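Local coordinates for anti-sigma-factor antagonist (STAS) domain protein (Moorella thermoacetica, PDB 3ZXN) that probably serves as RsbS, a STAS-domain anti-sigma-factor antagonist of the bacterial stressosome that probably helps control secondary-messenger signalling, at residues Leu111-Leu114 / Lys115-Arg119; Leu96-Arg99 / Gly100-Thr103; Gln29-Glu32 / Glu33-Asn37; Ile7-Val10 / Asp11-Trp14. The protein carries 1 engineered substitution. One frame throughout, in Å; residues are numbered along the deposited sequence.

Contact 1: Leu111-Leu114 / Lys115-Arg119; sequences LDKL and KNLAR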
ATOM      1  N   LEU A 111      -6.095  -4.253  -8.183  1.00 23.38           N
ATOM      2  CA  LEU A 111      -5.485  -4.555  -9.472  1.00 27.19           C
ATOM      3  C   LEU A 111      -6.292  -4.012 -10.658  1.00 30.50           C
ATOM      4  O   LEU A 111      -5.728  -3.403 -11.566  1.00 30.12           O
ATOM      5  CB  LEU A 111      -5.262  -6.057  -9.624  1.00 30.35           C
ATOM      6  CG  LEU A 111      -4.123  -6.605  -8.776  1.00 27.39           C
ATOM      7  CD1 LEU A 111      -4.205  -8.145  -8.706  1.00 27.86           C
ATOM      8  CD2 LEU A 111      -2.772  -6.118  -9.332  1.00 23.44           C
ATOM      9  N   ASP A 112      -7.609  -4.210 -10.647  1.00 27.07           N
ATOM     10  CA  ASP A 112      -8.436  -3.720 -11.755  1.00 32.22           C
ATOM     11  C   ASP A 112      -8.379  -2.187 -11.872  1.00 34.40           C
ATOM     12  O   ASP A 112      -8.320  -1.632 -12.972  1.00 29.09           O
ATOM     13  CB  ASP A 112      -9.887  -4.210 -11.630  1.00 28.65           C
ATOM     14  CG  ASP A 112     -10.020  -5.715 -11.903  1.00 30.92           C
ATOM     15  OD1 ASP A 112      -9.157  -6.279 -12.605  1.00 36.51           O
ATOM     16  OD2 ASP A 112     -10.968  -6.337 -11.400  1.00 41.73           O
ATOM     17  N   LYS A 113      -8.381  -1.504 -10.736  1.00 28.76           N
ATOM     18  CA  LYS A 113      -8.359  -0.046 -10.760  1.00 29.76           C
ATOM     19  C   LYS A 113      -7.095   0.464 -11.449  1.00 35.91           C
ATOM     20  O   LYS A 113      -7.145   1.368 -12.276  1.00 38.07           O
ATOM     21  CB  LYS A 113      -8.464   0.516  -9.337  1.00 31.21           C
ATOM     22  CG  LYS A 113      -8.548   2.041  -9.259  1.00 38.20           C
ATOM     23  CD  LYS A 113      -8.730   2.496  -7.809  1.00 38.24           C
ATOM     24  CE  LYS A 113      -9.024   3.993  -7.693  1.00 47.94           C
ATOM     25  NZ  LYS A 113     -10.379   4.358  -8.208  1.00 49.55           N
ATOM     26  N   LEU A 114      -5.962  -0.132 -11.114  1.00 31.84           N
ATOM     27  CA  LEU A 114      -4.696   0.292 -11.688  1.00 39.52           C
ATOM     28  C   LEU A 114      -4.662   0.042 -13.192  1.00 40.76           C
ATOM     29  O   LEU A 114      -4.195   0.880 -13.951  1.00 37.38           O
ATOM     30  CB  LEU A 114      -3.528  -0.397 -10.982  1.00 32.07           C
ATOM     31  CG  LEU A 114      -3.288   0.194  -9.589  1.00 33.94           C
ATOM     32  CD1 LEU A 114      -1.879  -0.089  -9.058  1.00 32.48           C
ATOM     33  CD2 LEU A 114      -3.522   1.693  -9.647  1.00 40.77           C
ATOM     34  N   LYS A 115      -5.181  -1.102 -13.625  1.00 34.90           N
ATOM     35  CA  LYS A 115      -5.172  -1.416 -15.046  1.00 37.00           C
ATOM     36  C   LYS A 115      -6.132  -0.514 -15.811  1.00 49.00           C
ATOM     37  O   LYS A 115      -5.864  -0.141 -16.953  1.00 50.18           O
ATOM     38  CB  LYS A 115      -5.539  -2.873 -15.282  1.00 34.31           C
ATOM     39  CG  LYS A 115      -4.548  -3.874 -14.732  1.00 31.75           C
ATOM     40  CD  LYS A 115      -5.189  -5.251 -14.725  1.00 39.98           C
ATOM     41  CE  LYS A 115      -4.370  -6.265 -13.958  1.00 40.36           C
ATOM     42  NZ  LYS A 115      -4.925  -7.652 -14.172  1.00 44.11           N
ATOM     43  N   ASN A 116      -7.251  -0.173 -15.182  1.00 48.42           N
ATOM     44  CA  ASN A 116      -8.237   0.699 -15.812  1.00 53.83           C
ATOM     45  C   ASN A 116      -7.706   2.116 -16.027  1.00 55.91           C
ATOM     46  O   ASN A 116      -7.858   2.686 -17.109  1.00 58.65           O
ATOM     47  CB  ASN A 116      -9.541   0.732 -15.004  1.00 50.86           C
ATOM     48  CG  ASN A 116     -10.587  -0.224 -15.544  1.00 64.58           C
ATOM     49  OD1 ASN A 116     -11.238   0.058 -16.553  1.00 77.29           O
ATOM     50  ND2 ASN A 116     -10.756  -1.363 -14.876  1.00 60.40           N
ATOM     51  N   LEU A 117      -7.087   2.675 -14.993  1.00 53.64           N
ATOM     52  CA  LEU A 117      -6.468   3.992 -15.089  1.00 53.84           C
ATOM     53  C   LEU A 117      -5.411   4.016 -16.190  1.00 55.77           C
ATOM     54  O   LEU A 117      -5.321   4.974 -16.955  1.00 67.49           O
ATOM     55  CB  LEU A 117      -5.846   4.402 -13.749  1.00 56.34           C
ATOM     56  CG  LEU A 117      -6.808   4.624 -12.572  1.00 62.70           C
ATOM     57  CD1 LEU A 117      -6.062   5.037 -11.296  1.00 49.77           C
ATOM     58  CD2 LEU A 117      -7.871   5.656 -12.935  1.00 66.52           C
ATOM     59  N   ALA A 118      -4.616   2.955 -16.270  1.00 54.96           N
ATOM     60  CA  ALA A 118      -3.535   2.879 -17.251  1.00 61.60           C
ATOM     61  C   ALA A 118      -4.056   2.736 -18.679  1.00 66.14           C
ATOM     62  O   ALA A 118      -3.602   3.432 -19.587  1.00 67.09           O
ATOM     63  CB  ALA A 118      -2.582   1.732 -16.912  1.00 58.38           C
ATOM     64  N   ARG A 119      -5.013   1.831 -18.871  1.00 65.81           N
ATOM     65  CA  ARG A 119      -5.571   1.557 -20.194  1.00 70.75           C
ATOM     66  C   ARG A 119      -6.239   2.787 -20.816  1.00 73.63           C
ATOM     67  O   ARG A 119      -6.663   2.757 -21.972  1.00 76.57           O
ATOM     68  CB  ARG A 119      -6.556   0.381 -20.126  1.00 70.06           C
ATOM     69  CG  ARG A 119      -7.068  -0.092 -21.476  1.00 80.00           C
ATOM     70  CD  ARG A 119      -7.619  -1.505 -21.394  1.00 90.16           C
ATOM     71  NE  ARG A 119      -8.228  -1.926 -22.652  1.00100.32           N
ATOM     72  CZ  ARG A 119      -8.505  -3.189 -22.966  1.00103.50           C
ATOM     73  NH1 ARG A 119      -8.217  -4.166 -22.114  1.00106.39           N
ATOM     74  NH2 ARG A 119      -9.063  -3.476 -24.135  1.00 99.72           N
TER
HETATM   75  O   HOH W   1      -7.057  -7.608 -12.268  1.00 41.45           O
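L111-L114 and K115-R119 meet as successive turns of one alpha-helix, the C-terminal helix 107-118, in a local contact made of i to i+4 backbone bonds and side chains lying along the outside of the coil. K115 N donates to L111 O and A118 N to L114 O. The bond from L117 N to K113 O, 3.0 Å long, is nearly straight (172°). D112 O takes two donors from the same residue: N116 N at 2.9 Å and N116 ND2 at 3.1 Å. ND2 stands well above the D112 carbonyl plane, 54° out, although D112 O itself lies in the plane of the N116 amide. This second grip depends on a chi1 of -97° at N116, off the staggered values, which swings the amide back over the preceding turn and fixes its rotation. K115 keeps CG anti to its carbonyl carbon and then runs extended past L111 O, which CG approaches to 3.4 Å. Its ammonium thereby reaches toward D112, but D112 OD1 and K115 NZ stay 4.7 Å apart and a water joins them, donating to OD1 and accepting from NZ at 2.9 Å. D112 OD2 has a further partner in Q108 NE2. Beside K113, L117 leans back so that its CG lies 3.3 Å from K113 O. Toward the sheet, L111 packs on Y13 and V15 of strand 13-17, while K113 reaches V79 of strand 78-81; L114, the buried residue here, touches Y13, P77 in the loop before strand 78-81, and V79 on that strand.

Contact 2: Leu96-Arg99 / Gly100-Thr103; sequences LDLR and GMAT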
ATOM      1  N   LEU A  96      -3.113  10.712   6.702  1.00 35.83           N
ATOM      2  CA  LEU A  96      -3.139  10.090   5.369  1.00 29.49           C
ATOM      3  C   LEU A  96      -4.360  10.592   4.589  1.00 30.61           C
ATOM      4  O   LEU A  96      -5.494  10.411   5.029  1.00 36.19           O
ATOM      5  CB  LEU A  96      -3.148   8.555   5.478  1.00 33.44           C
ATOM      6  CG  LEU A  96      -2.988   7.740   4.178  1.00 34.73           C
ATOM      7  CD1 LEU A  96      -1.626   7.981   3.557  1.00 29.89           C
ATOM      8  CD2 LEU A  96      -3.184   6.251   4.424  1.00 32.10           C
ATOM      9  N   ASP A  97      -4.137  11.222   3.440  1.00 28.23           N
ATOM     10  CA  ASP A  97      -5.247  11.768   2.667  1.00 35.26           C
ATOM     11  C   ASP A  97      -5.952  10.671   1.859  1.00 30.47           C
ATOM     12  O   ASP A  97      -5.596  10.405   0.711  1.00 33.15           O
ATOM     13  CB  ASP A  97      -4.778  12.878   1.731  1.00 36.37           C
ATOM     14  CG  ASP A  97      -5.898  13.413   0.866  1.00 42.51           C
ATOM     15  OD1 ASP A  97      -7.076  13.332   1.288  1.00 43.14           O
ATOM     16  OD2 ASP A  97      -5.602  13.902  -0.242  1.00 51.15           O
ATOM     17  N   LEU A  98      -6.948  10.037   2.462  1.00 27.18           N
ATOM     18  CA  LEU A  98      -7.653   8.937   1.784  1.00 29.69           C
ATOM     19  C   LEU A  98      -8.484   9.393   0.586  1.00 27.96           C
ATOM     20  O   LEU A  98      -8.552   8.690  -0.420  1.00 27.58           O
ATOM     21  CB  LEU A  98      -8.502   8.146   2.777  1.00 25.34           C
ATOM     22  CG  LEU A  98      -7.653   7.249   3.678  1.00 33.59           C
ATOM     23  CD1 LEU A  98      -8.533   6.421   4.629  1.00 33.40           C
ATOM     24  CD2 LEU A  98      -6.743   6.351   2.821  1.00 29.07           C
ATOM     25  N   ARG A  99      -9.092  10.576   0.687  1.00 28.78           N
ATOM     26  CA  ARG A  99      -9.952  11.069  -0.387  1.00 34.45           C
ATOM     27  C   ARG A  99      -9.209  11.280  -1.682  1.00 34.79           C
ATOM     28  O   ARG A  99      -9.728  10.980  -2.770  1.00 28.53           O
ATOM     29  CB  ARG A  99     -10.623  12.381  -0.018  1.00 34.16           C
ATOM     30  CG  ARG A  99     -11.716  12.793  -1.001  1.00 32.21           C
ATOM     31  CD  ARG A  99     -12.349  14.113  -0.569  1.00 34.51           C
ATOM     32  NE  ARG A  99     -13.377  14.552  -1.503  1.00 34.84           N
ATOM     33  CZ  ARG A  99     -14.041  15.698  -1.389  1.00 38.94           C
ATOM     34  NH1 ARG A  99     -13.777  16.529  -0.382  1.00 37.67           N
ATOM     35  NH2 ARG A  99     -14.964  16.018  -2.284  1.00 32.14           N
ATOM     36  N   GLY A 100      -8.001  11.809  -1.558  1.00 27.69           N
ATOM     37  CA  GLY A 100      -7.212  12.166  -2.718  1.00 34.95           C
ATOM     38  C   GLY A 100      -6.343  11.045  -3.255  1.00 38.05           C
ATOM     39  O   GLY A 100      -5.576  11.263  -4.188  1.00 44.02           O
ATOM     40  N   MET A 101      -6.441   9.849  -2.680  1.00 30.31           N
ATOM     41  CA  MET A 101      -5.639   8.743  -3.190  1.00 30.07           C
ATOM     42  C   MET A 101      -6.518   7.598  -3.692  1.00 28.13           C
ATOM     43  O   MET A 101      -7.701   7.532  -3.362  1.00 23.38           O
ATOM     44  CB  MET A 101      -4.641   8.251  -2.148  1.00 33.27           C
ATOM     45  CG  MET A 101      -5.235   7.442  -1.032  1.00 33.42           C
ATOM     46  SD  MET A 101      -3.964   6.895   0.141  1.00 48.05           S
ATOM     47  CE  MET A 101      -3.085   5.671  -0.803  1.00 35.52           C
ATOM     48  N   ALA A 102      -5.932   6.723  -4.498  1.00 25.22           N
ATOM     49  CA  ALA A 102      -6.658   5.569  -5.021  1.00 25.26           C
ATOM     50  C   ALA A 102      -6.809   4.520  -3.920  1.00 25.38           C
ATOM     51  O   ALA A 102      -5.824   4.055  -3.346  1.00 24.78           O
ATOM     52  CB  ALA A 102      -5.932   4.988  -6.222  1.00 25.88           C
ATOM     53  N   THR A 103      -8.049   4.167  -3.599  1.00 23.56           N
ATOM     54  CA  THR A 103      -8.290   3.077  -2.670  1.00 23.66           C
ATOM     55  C   THR A 103      -9.271   2.086  -3.337  1.00 24.18           C
ATOM     56  O   THR A 103     -10.031   2.468  -4.220  1.00 25.07           O
ATOM     57  CB  THR A 103      -8.832   3.559  -1.291  1.00 25.14           C
ATOM     58  OG1 THR A 103     -10.098   4.208  -1.453  1.00 26.67           O
ATOM     59  CG2 THR A 103      -7.840   4.538  -0.580  1.00 22.97           C
TER
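L98 and M101 lie side by side, their side chains pointing the same way, at the two ends of a type I beta turn that leads into strand 102-104. CD2 of L98 touches SD of M101 at 3.9 Å, and L96 adds CG from another direction, 4.2 Å from the same sulfur. The M101 chain starts with CG between the backbone N and the carbonyl carbon (chi1 75°), which lays CG against D97 O at 3.5 Å and carries the thioether in toward the leucines. T103 meets L98 differently: the two side chains cross at about a right angle, with CG2 of T103 4.0 Å from CD2 of L98. Polar bonding across the turn is slight. M101 N gives a weak hydrogen bond to L98 O (3.3 Å), and G100 N gives another to D97 OD1 (3.4 Å). D97 reaches back because its CG stands anti to the backbone N (chi1 177°), and its OD2 comes to 3.4 Å from G100 CA, where a side chain would hardly fit. With an alanine at M101 the shared sulfur is gone, and a gap between L96, L98 and strand 78-81 is likely to open. Outside the turn, M101 packs on F78 and L80 of that strand, L98 touches A88, L91 and T92 of helix 85-93, and the backbone of A102 pairs with L80, so the turn brings the chain from helix 85-93 to the edge strand.

Contact 3: Gln29-Glu32 / Glu33-Asn37; sequences QFKE and ELLHN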
ATOM      1  N   GLN A  29      11.281  -2.892   8.563  1.00 48.21           N
ATOM      2  CA  GLN A  29      11.951  -3.841   7.687  1.00 52.49           C
ATOM      3  C   GLN A  29      11.180  -4.015   6.383  1.00 49.90           C
ATOM      4  O   GLN A  29      11.774  -4.104   5.306  1.00 45.09           O
ATOM      5  CB  GLN A  29      12.090  -5.187   8.395  1.00 57.28           C
ATOM      6  CG  GLN A  29      12.556  -6.327   7.509  1.00 60.51           C
ATOM      7  CD  GLN A  29      12.630  -7.642   8.269  1.00 76.84           C
ATOM      8  OE1 GLN A  29      12.960  -7.664   9.458  1.00 81.53           O
ATOM      9  NE2 GLN A  29      12.310  -8.742   7.591  1.00 74.88           N
ATOM     10  N   PHE A  30       9.855  -4.064   6.488  1.00 49.75           N
ATOM     11  CA  PHE A  30       9.017  -4.219   5.313  1.00 42.24           C
ATOM     12  C   PHE A  30       9.090  -2.997   4.400  1.00 35.74           C
ATOM     13  O   PHE A  30       9.290  -3.133   3.200  1.00 33.76           O
ATOM     14  CB  PHE A  30       7.562  -4.498   5.699  1.00 43.66           C
ATOM     15  CG  PHE A  30       6.584  -4.058   4.659  1.00 37.65           C
ATOM     16  CD1 PHE A  30       6.524  -4.702   3.431  1.00 38.09           C
ATOM     17  CD2 PHE A  30       5.747  -2.979   4.887  1.00 41.65           C
ATOM     18  CE1 PHE A  30       5.635  -4.288   2.465  1.00 35.14           C
ATOM     19  CE2 PHE A  30       4.846  -2.564   3.914  1.00 37.87           C
ATOM     20  CZ  PHE A  30       4.795  -3.223   2.704  1.00 30.62           C
ATOM     21  N   LYS A  31       8.927  -1.808   4.978  1.00 41.54           N
ATOM     22  CA  LYS A  31       8.986  -0.560   4.217  1.00 40.54           C
ATOM     23  C   LYS A  31      10.303  -0.455   3.453  1.00 37.18           C
ATOM     24  O   LYS A  31      10.326  -0.101   2.273  1.00 35.60           O
ATOM     25  CB  LYS A  31       8.817   0.642   5.142  1.00 43.94           C
ATOM     26  CG  LYS A  31       8.671   1.967   4.410  1.00 39.98           C
ATOM     27  CD  LYS A  31       8.920   3.113   5.348  1.00 46.09           C
ATOM     28  CE  LYS A  31      10.339   3.060   5.905  1.00 45.28           C
ATOM     29  NZ  LYS A  31      10.639   4.278   6.702  1.00 47.77           N
ATOM     30  N   GLU A  32      11.398  -0.789   4.126  1.00 38.27           N
ATOM     31  CA  GLU A  32      12.717  -0.733   3.512  1.00 39.97           C
ATOM     32  C   GLU A  32      12.850  -1.680   2.328  1.00 35.15           C
ATOM     33  O   GLU A  32      13.350  -1.294   1.272  1.00 33.13           O
ATOM     34  CB  GLU A  32      13.809  -1.017   4.550  1.00 42.05           C
ATOM     35  CG  GLU A  32      13.989   0.117   5.549  1.00 47.70           C
ATOM     36  CD  GLU A  32      14.986  -0.212   6.650  1.00 57.66           C
ATOM     37  OE1 GLU A  32      15.344  -1.402   6.805  1.00 59.74           O
ATOM     38  OE2 GLU A  32      15.406   0.726   7.365  1.00 59.28           O
ATOM     39  N   GLU A  33      12.405  -2.921   2.498  1.00 35.94           N
ATOM     40  CA  GLU A  33      12.471  -3.889   1.408  1.00 34.96           C
ATOM     41  C   GLU A  33      11.561  -3.489   0.245  1.00 31.94           C
ATOM     42  O   GLU A  33      11.931  -3.638  -0.930  1.00 28.80           O
ATOM     43  CB  GLU A  33      12.130  -5.302   1.902  1.00 38.00           C
ATOM     44  CG  GLU A  33      12.159  -6.355   0.792  1.00 38.78           C
ATOM     45  CD  GLU A  33      11.794  -7.763   1.262  1.00 56.96           C
ATOM     46  OE1 GLU A  33      11.384  -7.927   2.436  1.00 53.97           O
ATOM     47  OE2 GLU A  33      11.913  -8.705   0.445  1.00 59.64           O
ATOM     48  N   LEU A  34      10.365  -2.998   0.563  1.00 29.64           N
ATOM     49  CA  LEU A  34       9.428  -2.595  -0.485  1.00 28.88           C
ATOM     50  C   LEU A  34      10.049  -1.472  -1.309  1.00 28.46           C
ATOM     51  O   LEU A  34      10.085  -1.525  -2.538  1.00 28.55           O
ATOM     52  CB  LEU A  34       8.091  -2.136   0.108  1.00 26.06           C
ATOM     53  CG  LEU A  34       7.053  -1.691  -0.938  1.00 28.28           C
ATOM     54  CD1 LEU A  34       6.591  -2.869  -1.813  1.00 30.61           C
ATOM     55  CD2 LEU A  34       5.854  -1.015  -0.286  1.00 32.33           C
ATOM     56  N   LEU A  35      10.555  -0.456  -0.618  1.00 28.00           N
ATOM     57  CA  LEU A  35      11.130   0.689  -1.306  1.00 29.74           C
ATOM     58  C   LEU A  35      12.316   0.259  -2.144  1.00 27.25           C
ATOM     59  O   LEU A  35      12.490   0.746  -3.250  1.00 31.07           O
ATOM     60  CB  LEU A  35      11.518   1.811  -0.323  1.00 27.27           C
ATOM     61  CG  LEU A  35      10.347   2.429   0.452  1.00 32.15           C
ATOM     62  CD1 LEU A  35      10.820   3.446   1.507  1.00 34.94           C
ATOM     63  CD2 LEU A  35       9.349   3.069  -0.505  1.00 32.08           C
ATOM     64  N   HIS A  36      13.125  -0.663  -1.630  1.00 25.73           N
ATOM     65  CA  HIS A  36      14.237  -1.167  -2.418  1.00 29.31           C
ATOM     66  C   HIS A  36      13.710  -1.830  -3.693  1.00 34.57           C
ATOM     67  O   HIS A  36      14.203  -1.572  -4.793  1.00 33.34           O
ATOM     68  CB  HIS A  36      15.092  -2.149  -1.607  1.00 32.69           C
ATOM     69  CG  HIS A  36      16.135  -2.848  -2.420  1.00 38.16           C
ATOM     70  ND1 HIS A  36      17.330  -2.257  -2.769  1.00 38.69           N
ATOM     71  CD2 HIS A  36      16.146  -4.081  -2.981  1.00 40.05           C
ATOM     72  CE1 HIS A  36      18.041  -3.101  -3.498  1.00 41.76           C
ATOM     73  NE2 HIS A  36      17.342  -4.214  -3.644  1.00 40.84           N
ATOM     74  N   ASN A  37      12.695  -2.677  -3.545  1.00 34.92           N
ATOM     75  CA  ASN A  37      12.136  -3.372  -4.705  1.00 34.77           C
ATOM     76  C   ASN A  37      11.563  -2.432  -5.761  1.00 30.90           C
ATOM     77  O   ASN A  37      11.874  -2.569  -6.944  1.00 29.88           O
ATOM     78  CB  ASN A  37      11.080  -4.409  -4.281  1.00 33.99           C
ATOM     79  CG  ASN A  37      11.666  -5.520  -3.421  1.00 40.30           C
ATOM     80  OD1 ASN A  37      11.175  -5.801  -2.328  1.00 51.63           O
ATOM     81  ND2 ASN A  37      12.731  -6.143  -3.902  1.00 43.32           N
TER
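F30 O accepts the L34 N-H at 2.9 Å, in one of four i to i+4 bonds that hold two turns of helix 25-38 together. The others run from E33 N to Q29 O, L35 N to K31 O and H36 N to E32 O. Over the F30-L34 bond the side chains also meet: they lie side by side and point the same way, with CD2 of L34 approaching CZ of the F30 ring obliquely at 3.9 Å. L34 has CG anti to its backbone N (chi1 180°), a setting that brings one methyl, CD2, back to the ring, and both residues are buried. A second pair, K31 and L35, crosses at a slant one step round the helix. CD1 of L35 rests on CG of K31 at 3.9 Å, while CG of L35 stands 3.1 Å from K31 O, a close fit against the carbonyl. A serine replacing L35 lacks the CD1 that rests on K31 CG, and would probably leave a gap between the K31 methylenes and L70. The end of K31 is held separately, NZ forming a salt bridge with E66, and E33 OE2 is hydrogen-bonded to S3 OG. F30 and L34 face V16 of strand 13-17, K31 and L35 lie against V63, I67 and L70 of helix 58-74, and E33 borders strand 7-10, so the helix packs on the sheet through F30 and L34, and beside helix 58-74 through K31 and L35.

Contact 4: Ile7-Val10 / Asp11-Trp14; sequences ILKV and DDYW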
ATOM      1  N   ILE A   7       6.540  -9.867  -0.760  1.00 35.90           N
ATOM      2  CA  ILE A   7       6.259  -8.873  -1.770  1.00 38.19           C
ATOM      3  C   ILE A   7       6.128  -9.600  -3.091  1.00 35.08           C
ATOM      4  O   ILE A   7       7.119 -10.103  -3.622  1.00 36.85           O
ATOM      5  CB  ILE A   7       7.400  -7.843  -1.853  1.00 35.70           C
ATOM      6  CG1 ILE A   7       7.557  -7.127  -0.500  1.00 38.08           C
ATOM      7  CG2 ILE A   7       7.151  -6.871  -3.013  1.00 32.45           C
ATOM      8  CD1 ILE A   7       8.807  -6.254  -0.380  1.00 34.05           C
ATOM      9  N   LEU A   8       4.903  -9.665  -3.614  1.00 28.52           N
ATOM     10  CA  LEU A   8       4.626 -10.399  -4.850  1.00 28.98           C
ATOM     11  C   LEU A   8       4.648  -9.487  -6.078  1.00 28.50           C
ATOM     12  O   LEU A   8       4.439  -8.283  -5.977  1.00 28.70           O
ATOM     13  CB  LEU A   8       3.241 -11.075  -4.769  1.00 27.30           C
ATOM     14  CG  LEU A   8       2.912 -11.831  -3.470  1.00 37.63           C
ATOM     15  CD1 LEU A   8       1.474 -12.363  -3.464  1.00 34.16           C
ATOM     16  CD2 LEU A   8       3.906 -12.956  -3.228  1.00 34.44           C
ATOM     17  N   LYS A   9       4.884 -10.075  -7.243  1.00 29.43           N
ATOM     18  CA  LYS A   9       4.738  -9.345  -8.491  1.00 34.55           C
ATOM     19  C   LYS A   9       3.798 -10.124  -9.397  1.00 32.93           C
ATOM     20  O   LYS A   9       4.015 -11.305  -9.654  1.00 39.29           O
ATOM     21  CB  LYS A   9       6.096  -9.133  -9.173  1.00 34.86           C
ATOM     22  CG  LYS A   9       6.090  -7.999 -10.199  1.00 36.48           C
ATOM     23  CD  LYS A   9       7.498  -7.601 -10.618  1.00 42.28           C
ATOM     24  CE  LYS A   9       7.513  -6.184 -11.185  1.00 43.37           C
ATOM     25  NZ  LYS A   9       8.862  -5.783 -11.679  1.00 45.42           N
ATOM     26  N   VAL A  10       2.734  -9.477  -9.852  1.00 29.06           N
ATOM     27  CA  VAL A  10       1.780 -10.134 -10.740  1.00 31.11           C
ATOM     28  C   VAL A  10       1.532  -9.272 -11.967  1.00 31.81           C
ATOM     29  O   VAL A  10       1.100  -8.134 -11.843  1.00 28.92           O
ATOM     30  CB  VAL A  10       0.411 -10.394 -10.055  1.00 34.63           C
ATOM     31  CG1 VAL A  10      -0.483 -11.273 -10.965  1.00 32.66           C
ATOM     32  CG2 VAL A  10       0.602 -11.049  -8.694  1.00 37.29           C
ATOM     33  N   ASP A  11       1.783  -9.824 -13.157  1.00 32.48           N
ATOM     34  CA  ASP A  11       1.599  -9.064 -14.388  1.00 32.45           C
ATOM     35  C   ASP A  11       2.268  -7.687 -14.267  1.00 30.45           C
ATOM     36  O   ASP A  11       1.697  -6.682 -14.680  1.00 33.86           O
ATOM     37  CB  ASP A  11       0.103  -8.877 -14.699  1.00 36.50           C
ATOM     38  CG  ASP A  11      -0.641 -10.203 -14.842  1.00 42.15           C
ATOM     39  OD1 ASP A  11       0.014 -11.225 -15.145  1.00 37.17           O
ATOM     40  OD2 ASP A  11      -1.878 -10.217 -14.646  1.00 46.65           O
ATOM     41  N   ASP A  12       3.465  -7.659 -13.685  1.00 31.80           N
ATOM     42  CA  ASP A  12       4.252  -6.423 -13.513  1.00 36.18           C
ATOM     43  C   ASP A  12       3.735  -5.454 -12.450  1.00 33.49           C
ATOM     44  O   ASP A  12       4.256  -4.341 -12.328  1.00 29.70           O
ATOM     45  CB  ASP A  12       4.419  -5.662 -14.831  1.00 37.50           C
ATOM     46  CG  ASP A  12       5.330  -6.378 -15.804  1.00 51.24           C
ATOM     47  OD1 ASP A  12       6.306  -7.017 -15.351  1.00 49.72           O
ATOM     48  OD2 ASP A  12       5.061  -6.301 -17.023  1.00 55.14           O
ATOM     49  N   TYR A  13       2.715  -5.865 -11.700  1.00 29.81           N
ATOM     50  CA  TYR A  13       2.234  -5.083 -10.559  1.00 27.21           C
ATOM     51  C   TYR A  13       2.761  -5.667  -9.253  1.00 28.98           C
ATOM     52  O   TYR A  13       2.723  -6.882  -9.045  1.00 26.47           O
ATOM     53  CB  TYR A  13       0.702  -5.038 -10.530  1.00 29.20           C
ATOM     54  CG  TYR A  13       0.110  -4.213 -11.646  1.00 29.68           C
ATOM     55  CD1 TYR A  13      -0.071  -2.849 -11.494  1.00 30.84           C
ATOM     56  CD2 TYR A  13      -0.256  -4.797 -12.857  1.00 30.16           C
ATOM     57  CE1 TYR A  13      -0.606  -2.081 -12.508  1.00 36.50           C
ATOM     58  CE2 TYR A  13      -0.794  -4.032 -13.888  1.00 32.15           C
ATOM     59  CZ  TYR A  13      -0.963  -2.672 -13.702  1.00 35.56           C
ATOM     60  OH  TYR A  13      -1.492  -1.887 -14.703  1.00 38.34           O
ATOM     61  N   TRP A  14       3.273  -4.795  -8.382  1.00 25.55           N
ATOM     62  CA  TRP A  14       3.676  -5.200  -7.053  1.00 19.05           C
ATOM     63  C   TRP A  14       2.415  -5.397  -6.245  1.00 23.77           C
ATOM     64  O   TRP A  14       1.508  -4.569  -6.313  1.00 24.43           O
ATOM     65  CB  TRP A  14       4.513  -4.077  -6.386  1.00 18.01           C
ATOM     66  CG  TRP A  14       5.759  -3.715  -7.161  1.00 28.34           C
ATOM     67  CD1 TRP A  14       5.965  -2.591  -7.926  1.00 27.45           C
ATOM     68  CD2 TRP A  14       6.960  -4.481  -7.245  1.00 29.41           C
ATOM     69  NE1 TRP A  14       7.231  -2.614  -8.474  1.00 33.15           N
ATOM     70  CE2 TRP A  14       7.863  -3.761  -8.068  1.00 30.80           C
ATOM     71  CE3 TRP A  14       7.370  -5.699  -6.692  1.00 27.29           C
ATOM     72  CZ2 TRP A  14       9.143  -4.225  -8.353  1.00 31.22           C
ATOM     73  CZ3 TRP A  14       8.646  -6.161  -6.985  1.00 38.02           C
ATOM     74  CH2 TRP A  14       9.516  -5.423  -7.806  1.00 36.30           C
TER
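V10 and Y13 form the antiparallel hydrogen-bonded pair that closes a tight hairpin, with D11 and D12, both at positive phi, as the two central residues of a type I' turn. V10 N reaches Y13 O at 2.7 Å in the carbonyl plane, whereas the return bond from Y13 N to V10 O, 2.8 Å, arrives from above the plane. Next along, K9 and W14 make a non-hydrogen-bonded pair, and the strands come close enough there for W14 CA to lie 3.4 Å from L8 O in a CA-H...O contact. The main side-chain meeting is K9 over the W14 indole. The K9 CE sits above one face of the indole, 3.9 Å from the centroid of the six-membered ring and 15° off the normal, as a CH-pi contact; NZ follows off-centre, 4.3 Å from that centroid, as a cation-pi contact. An extended chain with CG anti to the backbone N (chi1 -160°) lets the lysine stretch across the ring. NZ also donates to A42 O, which fixes the end of the chain. I7 crosses the indole at a slant, its CG2 3.9 Å from W14 CE3. The Y13 ring turns its edge to V10 O, nearly in plane, with CD2 3.7 Å from that oxygen. Strand 13-17 continues the sheet through backbone hydrogen bonds of W14 with G45 and V47 of strand 45-49, the indole packs on N37 and I38 of helix 25-38, and the Y13 side lies toward helix 107-118.

How the contacts relate
Along the chain the order is contact 4, contact 3, contact 2, contact 1, the last on the C-terminal helix. In space the touches run in series 3-4-1-2: contact 4 joins contacts 3 and 1, with centres about 14 Å away in both cases. Contact 2 leads into the outermost strand 102-104, about 22 Å between centres from contact 4, and reaches contact 1 through K113 against A102. Contacts 1 and 3 do not touch, their nearest atoms being about 11 Å apart. The four contacts take in both outermost strands of the mixed sheet of this STAS domain and helices 25-38 and 107-118, which the W14 and Y13 faces of the hairpin meet respectively.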